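Local coordinates for lipoprotein (Colwellia psychrerythraea, PDB 3O0Y) that is of unknown function but, as a probable lipoprotein of the DUF885 family in the MA clan of metallopeptidases, may act as a membrane-bound peptidase, at residues Ile148-Gln153 against Ile416-Leu421; Glu183-Asp188 against Lys263-Leu268; Gln327-Gly332 against Asn342-Phe347; Ser565-Ala570 against Ala581-Val586. One frame throughout, in Å; residues are numbered along the deposited sequence.

Contact 1 (Ile148-Gln153 against Ile416-Leu421); sequences IPRVMQ and IYWINL
Arg-150 reaches from helix 144-154 and places its guanidinium, tilted, over the indole face of Trp-418, a cation-pi contact between a helix and the central strand of the chain's small three-stranded mixed sheet. Its CZ stands 4.5 Å from the centroid of the Trp-418 six-membered ring, 13° off the ring normal. The two planes are 62° apart, so the guanidinium dips one amino group toward the indole instead of stacking flat on it. Trp-418 CB starts toward the helix, while Arg-150 gets there through its length: CG lies anti to the backbone N (chi1 179°) and the chain bends at chi2. Behind the indole, Ile-416 CG2 rests 3.4 Å above the other face, offset toward the rim. Trp-418 NE1 is hydrogen-bonded to Thr-405 OG1 on the edge strand 402-405, which helps fix the rotation of the ring. Arg-150 NH2 sits over the indole centre, 3.3 Å from Trp-418 CE2.

Contact 2 (Glu183-Asp188 against Lys263-Leu268); sequences EKQTAD and KASEQL
Helices 174-190 and 236-268 run almost parallel here, their short axes 12° apart and 10.9 Å apart at closest approach, with Gln-185 level with Ser-265. Gln-185 spans the gap. With CG anti to the backbone N (chi1 -172°) and the chain extended beyond it, the side chain projects straight at the second helix and sets its amide among Ala-264, Ser-265 and Leu-268. Gln-185 NE2 donates to Ser-265 OG across 3.3 Å; the bond is nearly straight at 173° but long and weak. Ser-265 OG has its stronger partner in its own helix, the carbonyl O of Val-261. Leu-268 slides past the glutamine in the opposite direction, its CD2 3.6 Å from Gln-185 CD and pressed on the aliphatic CG as well. At the other end of the amide, OE1 of Gln-185 comes to 4.0 Å from Ala-264 CB. Val-138 touches Gln-185 and Ser-265, and Leu-200 and Ile-204 of helix 197-210 pack on Ser-265. The arrangement is that of near-parallel neighbours among packed helices, with a buried glutamine bridging them beside a leucine.

Contact 3 (Gln327-Gly332 against Asn342-Phe347); sequences QGYTKG and NEEPRF
Tyr-329 meets the Glu-344 carboxylate with its hydroxyl, its ring edge turned to that acid and its OH donating to Glu-344 OE2 in a hydrogen bond modelled at 2.5 Å, a very short length whose exact value is doubtful. OE2 lies near the plane of the ring, although ring and carboxylate planes are 37° apart. Arg-346 holds the other carboxylate oxygen side-on: NE and NH2 both bond Glu-344 OE1, each at 2.8 Å, and OE1 lies close to the guanidinium plane. Arg-346 NH2 also comes within 2.9 Å of Tyr-329 OH. Arg-346 CG stands 3.7 Å above the centre of the Phe-347 ring, and Arg-346 also makes a cation-pi contact with Phe-492. The tyrosine follows Gly-328, whose Schellman motif ends helix 302-326; thus this surface cluster joins the turns flanking the short helix 334-342. A bound Tris molecule, probably from the crystallisation liquor, makes a weak hydrogen bond with Tyr-329 OH. Flanked by arginine and hydroxyl, Glu-344 is probably favoured in its ionised form.

Contact 4 (Ser565-Ala570 against Ala581-Val586); sequences SLREQA and AEFHDV
Leu-566, the first residue of 565-570 to touch the partner helix, meets the ring of Phe-583: its CB is 4.5 Å from Phe-583 CE1, a loose apolar contact. Next, Arg-567 supplies most of the surface for that ring. Its CB lies 3.6 Å from Phe-583 CZ, and its CG makes a CH-pi contact over one face, 4.0 Å from the ring centroid and 18° off the normal. CD follows at 3.8 Å from Phe-583 CE2, so the aliphatic part of the arginine runs across the phenyl group, the two side chains crossing at about a right angle. Both CG atoms are anti to their backbone N; for Phe-583 (chi1 175°) this carries the ring up against the backbone of Arg-567, CE1 lying 3.8 Å from its CA. Beyond CG, Arg-567 bends at chi3 (81°) and leads its guanidinium away from helix 580-588, to a salt bridge with Glu-483 and a hydrogen bond with Tyr-476 OH. Helices 555-574 and 580-588, joined by a short loop, pack against helix 467-483, which takes up the arginine, and helix 595-608, which touches Leu-566, Val-586 and, through Trp-605, Ala-570 one turn on.

From the N terminus, the chain first opens contact 1 at helix 144-154, and this long loop closes only at strand 416-419, 263 residues later. Contacts 2 and 3 nest inside it, one after the other: contact 2 pairs helix 174-190 with the end of helix 236-268, and contact 3 closes the short excursion around helix 334-342. Contact 4 follows in series, between consecutive helices near the C terminus. None cross and none touch; the centres of contacts 2 and 3 are about 49 Å apart. Contact 1 joins helix 144-154 to the small sheet, while contacts 2 and 4 fasten helices on opposite sides of the chain's centre.

Contact 1 (Ile148-Gln153 against Ile416-Leu421)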
loop_
_atom_site.group_PDB
_atom_site.type_symbol
_atom_site.label_atom_id
_atom_site.label_comp_id
_atom_site.label_asym_id
_atom_site.label_seq_id
_atom_site.Cartn_x
_atom_site.Cartn_y
_atom_site.Cartn_z
ATOM N N ILE A 148 10.231 -9.434 -0.008
ATOM C CA ILE A 148 11.271 -9.773 -0.977
ATOM C C ILE A 148 10.841 -11.067 -1.708
ATOM O O ILE A 148 10.904 -11.157 -2.953
ATOM C CB ILE A 148 12.605 -9.878 -0.290
ATOM C CG1 ILE A 148 13.132 -8.481 0.081
ATOM C CG2 ILE A 148 13.683 -10.631 -1.176
ATOM C CD1 ILE A 148 14.297 -8.610 1.012
ATOM N N PRO A 149 10.322 -12.077 -0.984
ATOM C CA PRO A 149 9.812 -13.263 -1.759
ATOM C C PRO A 149 8.693 -12.920 -2.708
ATOM O O PRO A 149 8.646 -13.402 -3.843
ATOM C CB PRO A 149 9.319 -14.212 -0.672
ATOM C CG PRO A 149 10.156 -13.903 0.468
ATOM C CD PRO A 149 10.397 -12.387 0.459
ATOM N N ARG A 150 7.801 -12.024 -2.294
ATOM C CA ARG A 150 6.721 -11.602 -3.202
ATOM C C ARG A 150 7.226 -10.934 -4.505
ATOM O O ARG A 150 6.713 -11.211 -5.606
ATOM C CB ARG A 150 5.677 -10.687 -2.469
ATOM C CG ARG A 150 4.515 -10.188 -3.378
ATOM C CD ARG A 150 3.102 -10.938 -3.392
ATOM N NE ARG A 150 2.064 -10.184 -4.189
ATOM C CZ ARG A 150 0.948 -10.665 -4.780
ATOM N NH1 ARG A 150 0.567 -11.965 -4.749
ATOM N NH2 ARG A 150 0.200 -9.792 -5.437
ATOM N N VAL A 151 8.201 -10.037 -4.374
ATOM C CA VAL A 151 8.763 -9.347 -5.544
ATOM C C VAL A 151 9.440 -10.369 -6.463
ATOM O O VAL A 151 9.303 -10.314 -7.696
ATOM C CB VAL A 151 9.709 -8.199 -5.180
ATOM C CG1 VAL A 151 10.501 -7.682 -6.431
ATOM C CG2 VAL A 151 8.938 -7.049 -4.504
ATOM N N MET A 152 10.226 -11.236 -5.840
ATOM C CA MET A 152 10.975 -12.220 -6.600
ATOM C C MET A 152 10.030 -13.156 -7.366
ATOM O O MET A 152 10.327 -13.544 -8.489
ATOM C CB MET A 152 11.910 -13.013 -5.684
ATOM C CG MET A 152 13.145 -12.234 -5.176
ATOM S SD MET A 152 14.351 -13.180 -4.164
ATOM C CE MET A 152 14.800 -14.407 -5.495
ATOM N N GLN A 153 8.856 -13.470 -6.807
ATOM C CA GLN A 153 7.981 -14.436 -7.420
ATOM C C GLN A 153 7.038 -13.773 -8.410
ATOM O O GLN A 153 6.549 -14.426 -9.335
ATOM C CB GLN A 153 7.207 -15.215 -6.355
ATOM C CG GLN A 153 8.073 -16.118 -5.506
ATOM C CD GLN A 153 7.363 -16.682 -4.302
ATOM O OE1 GLN A 153 6.136 -16.692 -4.225
ATOM N NE2 GLN A 153 8.148 -17.058 -3.296
ATOM N N ILE A 416 -2.027 -4.289 -11.953
ATOM C CA ILE A 416 -2.958 -5.395 -11.675
ATOM C C ILE A 416 -3.830 -5.133 -10.471
ATOM O O ILE A 416 -3.353 -4.776 -9.383
ATOM C CB ILE A 416 -2.152 -6.716 -11.422
ATOM C CG1 ILE A 416 -1.282 -7.035 -12.680
ATOM C CG2 ILE A 416 -3.079 -7.910 -11.077
ATOM C CD1 ILE A 416 -0.158 -8.011 -12.350
ATOM N N TYR A 417 -5.116 -5.357 -10.687
ATOM C CA TYR A 417 -6.127 -5.440 -9.682
ATOM C C TYR A 417 -6.214 -6.907 -9.310
ATOM O O TYR A 417 -6.635 -7.748 -10.079
ATOM C CB TYR A 417 -7.439 -4.853 -10.218
ATOM C CG TYR A 417 -8.730 -5.136 -9.443
ATOM C CD1 TYR A 417 -8.758 -5.495 -8.127
ATOM C CD2 TYR A 417 -9.937 -4.886 -10.062
ATOM C CE1 TYR A 417 -9.972 -5.701 -7.464
ATOM C CE2 TYR A 417 -11.143 -5.132 -9.398
ATOM C CZ TYR A 417 -11.145 -5.504 -8.104
ATOM O OH TYR A 417 -12.332 -5.703 -7.440
ATOM N N TRP A 418 -5.741 -7.186 -8.100
ATOM C CA TRP A 418 -5.808 -8.484 -7.530
ATOM C C TRP A 418 -7.078 -8.676 -6.711
ATOM O O TRP A 418 -7.446 -7.814 -5.875
ATOM C CB TRP A 418 -4.662 -8.734 -6.598
ATOM C CG TRP A 418 -3.345 -8.700 -7.234
ATOM C CD1 TRP A 418 -2.598 -7.578 -7.415
ATOM C CD2 TRP A 418 -2.593 -9.793 -7.821
ATOM N NE1 TRP A 418 -1.402 -7.898 -8.047
ATOM C CE2 TRP A 418 -1.385 -9.241 -8.326
ATOM C CE3 TRP A 418 -2.833 -11.150 -7.988
ATOM C CZ2 TRP A 418 -0.419 -10.017 -8.984
ATOM C CZ3 TRP A 418 -1.902 -11.940 -8.652
ATOM C CH2 TRP A 418 -0.676 -11.359 -9.130
ATOM N N ILE A 419 -7.743 -9.792 -6.959
ATOM C CA ILE A 419 -8.953 -10.158 -6.215
ATOM C C ILE A 419 -8.800 -11.484 -5.479
ATOM O O ILE A 419 -8.265 -12.432 -6.044
ATOM C CB ILE A 419 -10.182 -10.163 -7.209
ATOM C CG1 ILE A 419 -11.464 -10.396 -6.444
ATOM C CG2 ILE A 419 -9.980 -11.164 -8.313
ATOM C CD1 ILE A 419 -11.920 -9.223 -5.585
ATOM N N ASN A 420 -9.260 -11.557 -4.213
ATOM C CA ASN A 420 -9.179 -12.802 -3.425
ATOM C C ASN A 420 -10.421 -13.652 -3.619
ATOM O O ASN A 420 -11.527 -13.218 -3.237
ATOM C CB ASN A 420 -9.071 -12.453 -1.959
ATOM C CG ASN A 420 -8.594 -13.593 -1.153
ATOM O OD1 ASN A 420 -9.007 -14.726 -1.346
ATOM N ND2 ASN A 420 -7.692 -13.317 -0.213
ATOM N N LEU A 421 -10.282 -14.777 -4.317
ATOM C CA LEU A 421 -11.407 -15.671 -4.553
ATOM C C LEU A 421 -11.521 -16.825 -3.553
ATOM O O LEU A 421 -12.277 -17.800 -3.798
ATOM C CB LEU A 421 -11.331 -16.164 -5.974
ATOM C CG LEU A 421 -11.174 -15.190 -7.137
ATOM C CD1 LEU A 421 -11.027 -15.973 -8.426
ATOM C CD2 LEU A 421 -12.398 -14.259 -7.078
#

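Contact 2 (Glu183-Asp188 against Lys263-Leu268)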
loop_
_atom_site.group_PDB
_atom_site.type_symbol
_atom_site.label_atom_id
_atom_site.label_comp_id
_atom_site.label_asym_id
_atom_site.label_seq_id
_atom_site.Cartn_x
_atom_site.Cartn_y
_atom_site.Cartn_z
ATOM N N GLU A 183 20.151 -8.806 13.345
ATOM C CA GLU A 183 20.975 -7.779 13.993
ATOM C C GLU A 183 20.190 -6.513 14.287
ATOM O O GLU A 183 20.379 -5.921 15.358
ATOM C CB GLU A 183 22.184 -7.435 13.125
ATOM C CG GLU A 183 23.315 -6.776 13.822
ATOM C CD GLU A 183 24.400 -6.346 12.834
ATOM O OE1 GLU A 183 24.457 -6.929 11.688
ATOM O OE2 GLU A 183 25.135 -5.376 13.213
ATOM N N LYS A 184 19.353 -6.069 13.333
ATOM C CA LYS A 184 18.526 -4.855 13.541
ATOM C C LYS A 184 17.410 -5.085 14.570
ATOM O O LYS A 184 17.193 -4.268 15.452
ATOM C CB LYS A 184 17.898 -4.378 12.203
ATOM C CG LYS A 184 17.326 -2.985 12.261
ATOM C CD LYS A 184 18.297 -1.911 12.758
ATOM C CE LYS A 184 17.726 -0.504 12.573
ATOM N NZ LYS A 184 16.427 -0.250 13.224
ATOM N N GLN A 185 16.735 -6.227 14.521
ATOM C CA GLN A 185 15.663 -6.538 15.494
ATOM C C GLN A 185 16.256 -6.565 16.939
ATOM O O GLN A 185 15.658 -6.045 17.893
ATOM C CB GLN A 185 15.145 -7.901 15.181
ATOM C CG GLN A 185 13.881 -8.328 15.988
ATOM C CD GLN A 185 13.479 -9.767 15.707
ATOM O OE1 GLN A 185 14.291 -10.693 15.886
ATOM N NE2 GLN A 185 12.214 -9.975 15.352
ATOM N N THR A 186 17.477 -7.089 17.004
ATOM C CA THR A 186 18.191 -7.165 18.301
ATOM C C THR A 186 18.593 -5.797 18.795
ATOM O O THR A 186 18.386 -5.505 19.989
ATOM C CB THR A 186 19.427 -8.097 18.217
ATOM O OG1 THR A 186 18.959 -9.428 18.025
ATOM C CG2 THR A 186 20.246 -8.082 19.504
ATOM N N ALA A 187 19.126 -4.961 17.895
ATOM C CA ALA A 187 19.478 -3.557 18.221
ATOM C C ALA A 187 18.248 -2.818 18.734
ATOM O O ALA A 187 18.328 -2.044 19.655
ATOM C CB ALA A 187 20.104 -2.804 16.982
ATOM N N ASP A 188 17.123 -2.940 18.025
ATOM C CA ASP A 188 15.920 -2.292 18.486
ATOM C C ASP A 188 15.451 -2.800 19.852
ATOM O O ASP A 188 15.143 -2.013 20.726
ATOM C CB ASP A 188 14.803 -2.466 17.439
ATOM C CG ASP A 188 15.081 -1.772 16.113
ATOM O OD1 ASP A 188 16.117 -1.122 15.909
ATOM O OD2 ASP A 188 14.168 -1.887 15.230
ATOM N N LYS A 263 13.596 -18.443 15.086
ATOM C CA LYS A 263 14.157 -18.728 16.405
ATOM C C LYS A 263 14.458 -17.422 17.136
ATOM O O LYS A 263 14.125 -17.291 18.310
ATOM C CB LYS A 263 15.429 -19.577 16.261
ATOM C CG LYS A 263 16.136 -19.926 17.580
ATOM C CD LYS A 263 17.277 -20.937 17.374
ATOM C CE LYS A 263 17.925 -21.281 18.742
ATOM N NZ LYS A 263 19.324 -21.766 18.577
ATOM N N ALA A 264 15.071 -16.453 16.453
ATOM C CA ALA A 264 15.355 -15.161 17.084
ATOM C C ALA A 264 14.092 -14.478 17.612
ATOM O O ALA A 264 14.087 -13.893 18.718
ATOM C CB ALA A 264 16.138 -14.240 16.101
ATOM N N SER A 265 13.048 -14.491 16.777
ATOM C CA SER A 265 11.777 -13.904 17.121
ATOM C C SER A 265 11.152 -14.618 18.311
ATOM O O SER A 265 10.683 -13.956 19.259
ATOM C CB SER A 265 10.847 -13.944 15.911
ATOM O OG SER A 265 11.376 -13.133 14.869
ATOM N N GLU A 266 11.201 -15.958 18.295
ATOM C CA GLU A 266 10.788 -16.731 19.483
ATOM C C GLU A 266 11.502 -16.303 20.782
ATOM O O GLU A 266 10.829 -16.133 21.822
ATOM C CB GLU A 266 10.941 -18.236 19.223
ATOM C CG GLU A 266 9.803 -18.768 18.382
ATOM C CD GLU A 266 9.982 -20.211 17.887
ATOM O OE1 GLU A 266 8.955 -20.839 17.573
ATOM O OE2 GLU A 266 11.129 -20.702 17.781
ATOM N N GLN A 267 12.823 -16.093 20.731
ATOM C CA GLN A 267 13.590 -15.548 21.877
ATOM C C GLN A 267 13.049 -14.230 22.409
ATOM O O GLN A 267 13.189 -13.950 23.565
ATOM C CB GLN A 267 15.078 -15.244 21.563
ATOM C CG GLN A 267 15.976 -16.359 21.081
ATOM C CD GLN A 267 15.648 -17.678 21.664
ATOM O OE1 GLN A 267 15.955 -17.963 22.853
ATOM N NE2 GLN A 267 15.061 -18.534 20.841
ATOM N N LEU A 268 12.510 -13.390 21.536
ATOM C CA LEU A 268 11.963 -12.101 21.956
ATOM C C LEU A 268 10.561 -12.090 22.572
ATOM O O LEU A 268 10.162 -11.110 23.187
ATOM C CB LEU A 268 11.896 -11.202 20.698
ATOM C CG LEU A 268 12.812 -10.018 20.702
ATOM C CD1 LEU A 268 14.108 -10.214 21.391
ATOM C CD2 LEU A 268 13.013 -9.589 19.225
#

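Contact 3 (Gln327-Gly332 against Asn342-Phe347)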
loop_
_atom_site.group_PDB
_atom_site.type_symbol
_atom_site.label_atom_id
_atom_site.label_comp_id
_atom_site.label_asym_id
_atom_site.label_seq_id
_atom_site.Cartn_x
_atom_site.Cartn_y
_atom_site.Cartn_z
ATOM N N GLN A 327 -35.544 0.019 1.578
ATOM C CA GLN A 327 -35.556 -1.355 1.039
ATOM C C GLN A 327 -36.307 -2.331 1.901
ATOM O O GLN A 327 -36.424 -3.516 1.537
ATOM C CB GLN A 327 -34.121 -1.883 0.833
ATOM C CG GLN A 327 -33.322 -1.130 -0.213
ATOM C CD GLN A 327 -34.055 -1.059 -1.512
ATOM O OE1 GLN A 327 -34.469 -2.083 -2.054
ATOM N NE2 GLN A 327 -34.103 0.113 -2.062
ATOM N N GLY A 328 -36.792 -1.878 3.073
ATOM C CA GLY A 328 -37.573 -2.731 3.951
ATOM C C GLY A 328 -36.780 -3.403 5.082
ATOM O O GLY A 328 -37.286 -4.334 5.729
ATOM N N TYR A 329 -35.562 -2.945 5.283
ATOM C CA TYR A 329 -34.649 -3.476 6.302
ATOM C C TYR A 329 -34.628 -2.513 7.461
ATOM O O TYR A 329 -33.917 -1.528 7.415
ATOM C CB TYR A 329 -33.270 -3.702 5.724
ATOM C CG TYR A 329 -33.207 -4.906 4.828
ATOM C CD1 TYR A 329 -32.671 -6.111 5.290
ATOM C CD2 TYR A 329 -33.739 -4.872 3.535
ATOM C CE1 TYR A 329 -32.676 -7.251 4.465
ATOM C CE2 TYR A 329 -33.764 -6.005 2.737
ATOM C CZ TYR A 329 -33.201 -7.161 3.165
ATOM O OH TYR A 329 -33.235 -8.333 2.380
ATOM N N THR A 330 -35.471 -2.786 8.473
ATOM C CA THR A 330 -35.822 -1.784 9.433
ATOM C C THR A 330 -35.416 -2.211 10.867
ATOM O O THR A 330 -35.543 -1.409 11.781
ATOM C CB THR A 330 -37.331 -1.496 9.472
ATOM O OG1 THR A 330 -37.949 -2.579 10.121
ATOM C CG2 THR A 330 -37.928 -1.392 8.061
ATOM N N LYS A 331 -34.939 -3.420 11.045
ATOM C CA LYS A 331 -34.622 -3.953 12.406
ATOM C C LYS A 331 -33.116 -4.034 12.612
ATOM O O LYS A 331 -32.377 -4.584 11.779
ATOM C CB LYS A 331 -35.264 -5.358 12.603
ATOM C CG LYS A 331 -36.647 -5.648 11.875
ATOM C CD LYS A 331 -37.244 -7.202 11.950
ATOM C CE LYS A 331 -37.753 -7.877 10.560
ATOM N NZ LYS A 331 -39.011 -7.365 9.786
ATOM N N GLY A 332 -32.670 -3.512 13.743
ATOM C CA GLY A 332 -31.302 -3.719 14.216
ATOM C C GLY A 332 -30.372 -2.611 13.717
ATOM O O GLY A 332 -30.793 -1.647 13.003
ATOM N N ASN A 342 -25.600 -10.116 3.694
ATOM C CA ASN A 342 -24.511 -10.959 3.215
ATOM C C ASN A 342 -24.923 -12.450 3.251
ATOM O O ASN A 342 -24.278 -13.259 2.589
ATOM C CB ASN A 342 -23.336 -10.682 4.094
ATOM C CG ASN A 342 -21.962 -10.906 3.448
ATOM O OD1 ASN A 342 -21.740 -11.851 2.666
ATOM N ND2 ASN A 342 -20.993 -10.128 3.940
ATOM N N GLU A 343 -26.021 -12.816 3.921
ATOM C CA GLU A 343 -26.490 -14.190 3.960
ATOM C C GLU A 343 -27.446 -14.531 2.853
ATOM O O GLU A 343 -27.703 -15.722 2.594
ATOM C CB GLU A 343 -27.137 -14.518 5.295
ATOM C CG GLU A 343 -26.351 -14.053 6.497
ATOM C CD GLU A 343 -25.350 -15.019 7.009
ATOM O OE1 GLU A 343 -25.064 -15.992 6.237
ATOM O OE2 GLU A 343 -24.862 -14.784 8.184
ATOM N N GLU A 344 -27.931 -13.533 2.090
ATOM C CA GLU A 344 -28.952 -13.839 1.138
ATOM C C GLU A 344 -28.433 -14.350 -0.175
ATOM O O GLU A 344 -27.425 -13.857 -0.685
ATOM C CB GLU A 344 -29.817 -12.586 0.864
ATOM C CG GLU A 344 -30.505 -12.077 2.141
ATOM C CD GLU A 344 -31.329 -10.794 1.943
ATOM O OE1 GLU A 344 -31.365 -10.272 0.783
ATOM O OE2 GLU A 344 -31.901 -10.317 2.993
ATOM N N PRO A 345 -29.120 -15.357 -0.755
ATOM C CA PRO A 345 -28.557 -15.935 -1.925
ATOM C C PRO A 345 -28.370 -14.997 -3.127
ATOM O O PRO A 345 -27.487 -15.225 -3.960
ATOM C CB PRO A 345 -29.516 -17.096 -2.279
ATOM C CG PRO A 345 -30.650 -16.957 -1.428
ATOM C CD PRO A 345 -30.312 -16.079 -0.287
ATOM N N ARG A 346 -29.221 -13.978 -3.277
ATOM C CA ARG A 346 -29.088 -13.080 -4.363
ATOM C C ARG A 346 -27.743 -12.328 -4.324
ATOM O O ARG A 346 -27.398 -11.754 -5.320
ATOM C CB ARG A 346 -30.230 -12.053 -4.380
ATOM C CG ARG A 346 -30.279 -11.197 -3.171
ATOM C CD ARG A 346 -31.539 -10.297 -3.181
ATOM N NE ARG A 346 -31.762 -9.660 -1.896
ATOM C CZ ARG A 346 -32.468 -8.540 -1.705
ATOM N NH1 ARG A 346 -33.063 -7.875 -2.726
ATOM N NH2 ARG A 346 -32.593 -8.112 -0.486
ATOM N N PHE A 347 -27.069 -12.299 -3.189
ATOM C CA PHE A 347 -25.809 -11.553 -2.992
ATOM C C PHE A 347 -24.574 -12.447 -2.968
ATOM O O PHE A 347 -23.467 -11.960 -2.655
ATOM C CB PHE A 347 -25.847 -10.611 -1.799
ATOM C CG PHE A 347 -26.925 -9.570 -1.878
ATOM C CD1 PHE A 347 -27.019 -8.744 -3.007
ATOM C CD2 PHE A 347 -27.876 -9.416 -0.864
ATOM C CE1 PHE A 347 -28.015 -7.810 -3.091
ATOM C CE2 PHE A 347 -28.842 -8.464 -0.946
ATOM C CZ PHE A 347 -28.953 -7.684 -2.074
#

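Contact 4 (Ser565-Ala570 against Ala581-Val586)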
loop_
_atom_site.group_PDB
_atom_site.type_symbol
_atom_site.label_atom_id
_atom_site.label_comp_id
_atom_site.label_asym_id
_atom_site.label_seq_id
_atom_site.Cartn_x
_atom_site.Cartn_y
_atom_site.Cartn_z
ATOM N N SER A 565 -12.916 18.842 0.549
ATOM C CA SER A 565 -12.895 20.214 1.045
ATOM C C SER A 565 -12.349 21.179 -0.015
ATOM O O SER A 565 -12.927 22.258 -0.258
ATOM C CB SER A 565 -11.993 20.275 2.275
ATOM O OG SER A 565 -11.963 21.617 2.731
ATOM N N LEU A 566 -11.295 20.745 -0.720
ATOM C CA LEU A 566 -10.792 21.493 -1.843
ATOM C C LEU A 566 -11.787 21.641 -2.954
ATOM O O LEU A 566 -11.883 22.718 -3.561
ATOM C CB LEU A 566 -9.429 20.948 -2.309
ATOM C CG LEU A 566 -8.234 21.131 -1.331
ATOM C CD1 LEU A 566 -7.127 20.204 -1.894
ATOM C CD2 LEU A 566 -7.754 22.644 -1.253
ATOM N N ARG A 567 -12.517 20.570 -3.253
ATOM C CA ARG A 567 -13.519 20.621 -4.303
ATOM C C ARG A 567 -14.597 21.640 -3.939
ATOM O O ARG A 567 -15.105 22.358 -4.804
ATOM C CB ARG A 567 -14.064 19.227 -4.536
ATOM C CG ARG A 567 -14.911 19.114 -5.798
ATOM C CD ARG A 567 -15.256 17.646 -6.151
ATOM N NE ARG A 567 -16.388 17.213 -5.342
ATOM C CZ ARG A 567 -17.185 16.192 -5.625
ATOM N NH1 ARG A 567 -16.901 15.378 -6.632
ATOM N NH2 ARG A 567 -18.239 15.959 -4.836
ATOM N N GLU A 568 -15.008 21.610 -2.679
ATOM C CA GLU A 568 -16.059 22.492 -2.200
ATOM C C GLU A 568 -15.581 23.929 -2.244
ATOM O O GLU A 568 -16.367 24.794 -2.685
ATOM C CB GLU A 568 -16.543 22.127 -0.795
ATOM C CG GLU A 568 -17.378 20.919 -0.793
ATOM C CD GLU A 568 -18.636 21.008 -1.700
ATOM O OE1 GLU A 568 -19.287 22.095 -1.744
ATOM O OE2 GLU A 568 -18.978 19.980 -2.357
ATOM N N GLN A 569 -14.288 24.156 -1.978
ATOM C CA GLN A 569 -13.709 25.535 -2.089
ATOM C C GLN A 569 -13.764 26.015 -3.536
ATOM O O GLN A 569 -14.118 27.169 -3.840
ATOM C CB GLN A 569 -12.258 25.537 -1.623
ATOM C CG GLN A 569 -12.017 25.445 -0.088
ATOM C CD GLN A 569 -10.475 25.323 0.269
ATOM O OE1 GLN A 569 -9.604 25.842 -0.457
ATOM N NE2 GLN A 569 -10.171 24.665 1.353
ATOM N N ALA A 570 -13.416 25.121 -4.450
ATOM C CA ALA A 570 -13.396 25.413 -5.868
ATOM C C ALA A 570 -14.833 25.724 -6.378
ATOM O O ALA A 570 -15.023 26.618 -7.170
ATOM C CB ALA A 570 -12.757 24.257 -6.665
ATOM N N ALA A 581 -14.040 18.137 -14.585
ATOM C CA ALA A 581 -12.931 17.608 -15.371
ATOM C C ALA A 581 -11.632 18.349 -15.122
ATOM O O ALA A 581 -10.545 17.718 -15.025
ATOM C CB ALA A 581 -13.265 17.602 -16.882
ATOM N N GLU A 582 -11.711 19.680 -15.061
ATOM C CA GLU A 582 -10.509 20.495 -14.730
ATOM C C GLU A 582 -10.027 20.259 -13.372
ATOM O O GLU A 582 -8.841 20.195 -13.180
ATOM C CB GLU A 582 -10.792 21.971 -14.870
ATOM C CG GLU A 582 -11.070 22.378 -16.325
ATOM C CD GLU A 582 -11.295 23.879 -16.482
ATOM O OE1 GLU A 582 -11.210 24.648 -15.489
ATOM O OE2 GLU A 582 -11.523 24.282 -17.645
ATOM N N PHE A 583 -10.923 20.097 -12.400
ATOM C CA PHE A 583 -10.522 19.800 -11.035
ATOM C C PHE A 583 -9.765 18.486 -10.981
ATOM O O PHE A 583 -8.761 18.384 -10.324
ATOM C CB PHE A 583 -11.760 19.731 -10.121
ATOM C CG PHE A 583 -11.472 19.312 -8.712
ATOM C CD1 PHE A 583 -10.918 20.243 -7.852
ATOM C CD2 PHE A 583 -11.814 18.074 -8.205
ATOM C CE1 PHE A 583 -10.554 19.898 -6.533
ATOM C CE2 PHE A 583 -11.483 17.721 -6.894
ATOM C CZ PHE A 583 -10.877 18.674 -6.034
ATOM N N HIS A 584 -10.282 17.475 -11.655
ATOM C CA HIS A 584 -9.580 16.195 -11.715
ATOM C C HIS A 584 -8.190 16.300 -12.353
ATOM O O HIS A 584 -7.279 15.615 -11.939
ATOM C CB HIS A 584 -10.447 15.127 -12.407
ATOM C CG HIS A 584 -11.620 14.668 -11.578
ATOM N ND1 HIS A 584 -12.785 14.182 -12.111
ATOM C CD2 HIS A 584 -11.839 14.777 -10.240
ATOM C CE1 HIS A 584 -13.626 13.896 -11.126
ATOM N NE2 HIS A 584 -13.082 14.266 -9.979
ATOM N N ASP A 585 -8.027 17.128 -13.347
ATOM C CA ASP A 585 -6.733 17.289 -13.978
ATOM C C ASP A 585 -5.759 17.942 -12.981
ATOM O O ASP A 585 -4.602 17.503 -12.866
ATOM C CB ASP A 585 -6.806 18.129 -15.202
ATOM C CG ASP A 585 -7.455 17.425 -16.406
ATOM O OD1 ASP A 585 -7.601 16.175 -16.466
ATOM O OD2 ASP A 585 -7.714 18.185 -17.367
ATOM N N VAL A 586 -6.232 18.931 -12.209
ATOM C CA VAL A 586 -5.335 19.538 -11.198
ATOM C C VAL A 586 -4.963 18.536 -10.130
ATOM O O VAL A 586 -3.782 18.501 -9.666
ATOM C CB VAL A 586 -6.039 20.785 -10.507
ATOM C CG1 VAL A 586 -5.125 21.360 -9.349
ATOM C CG2 VAL A 586 -6.389 21.821 -11.520
#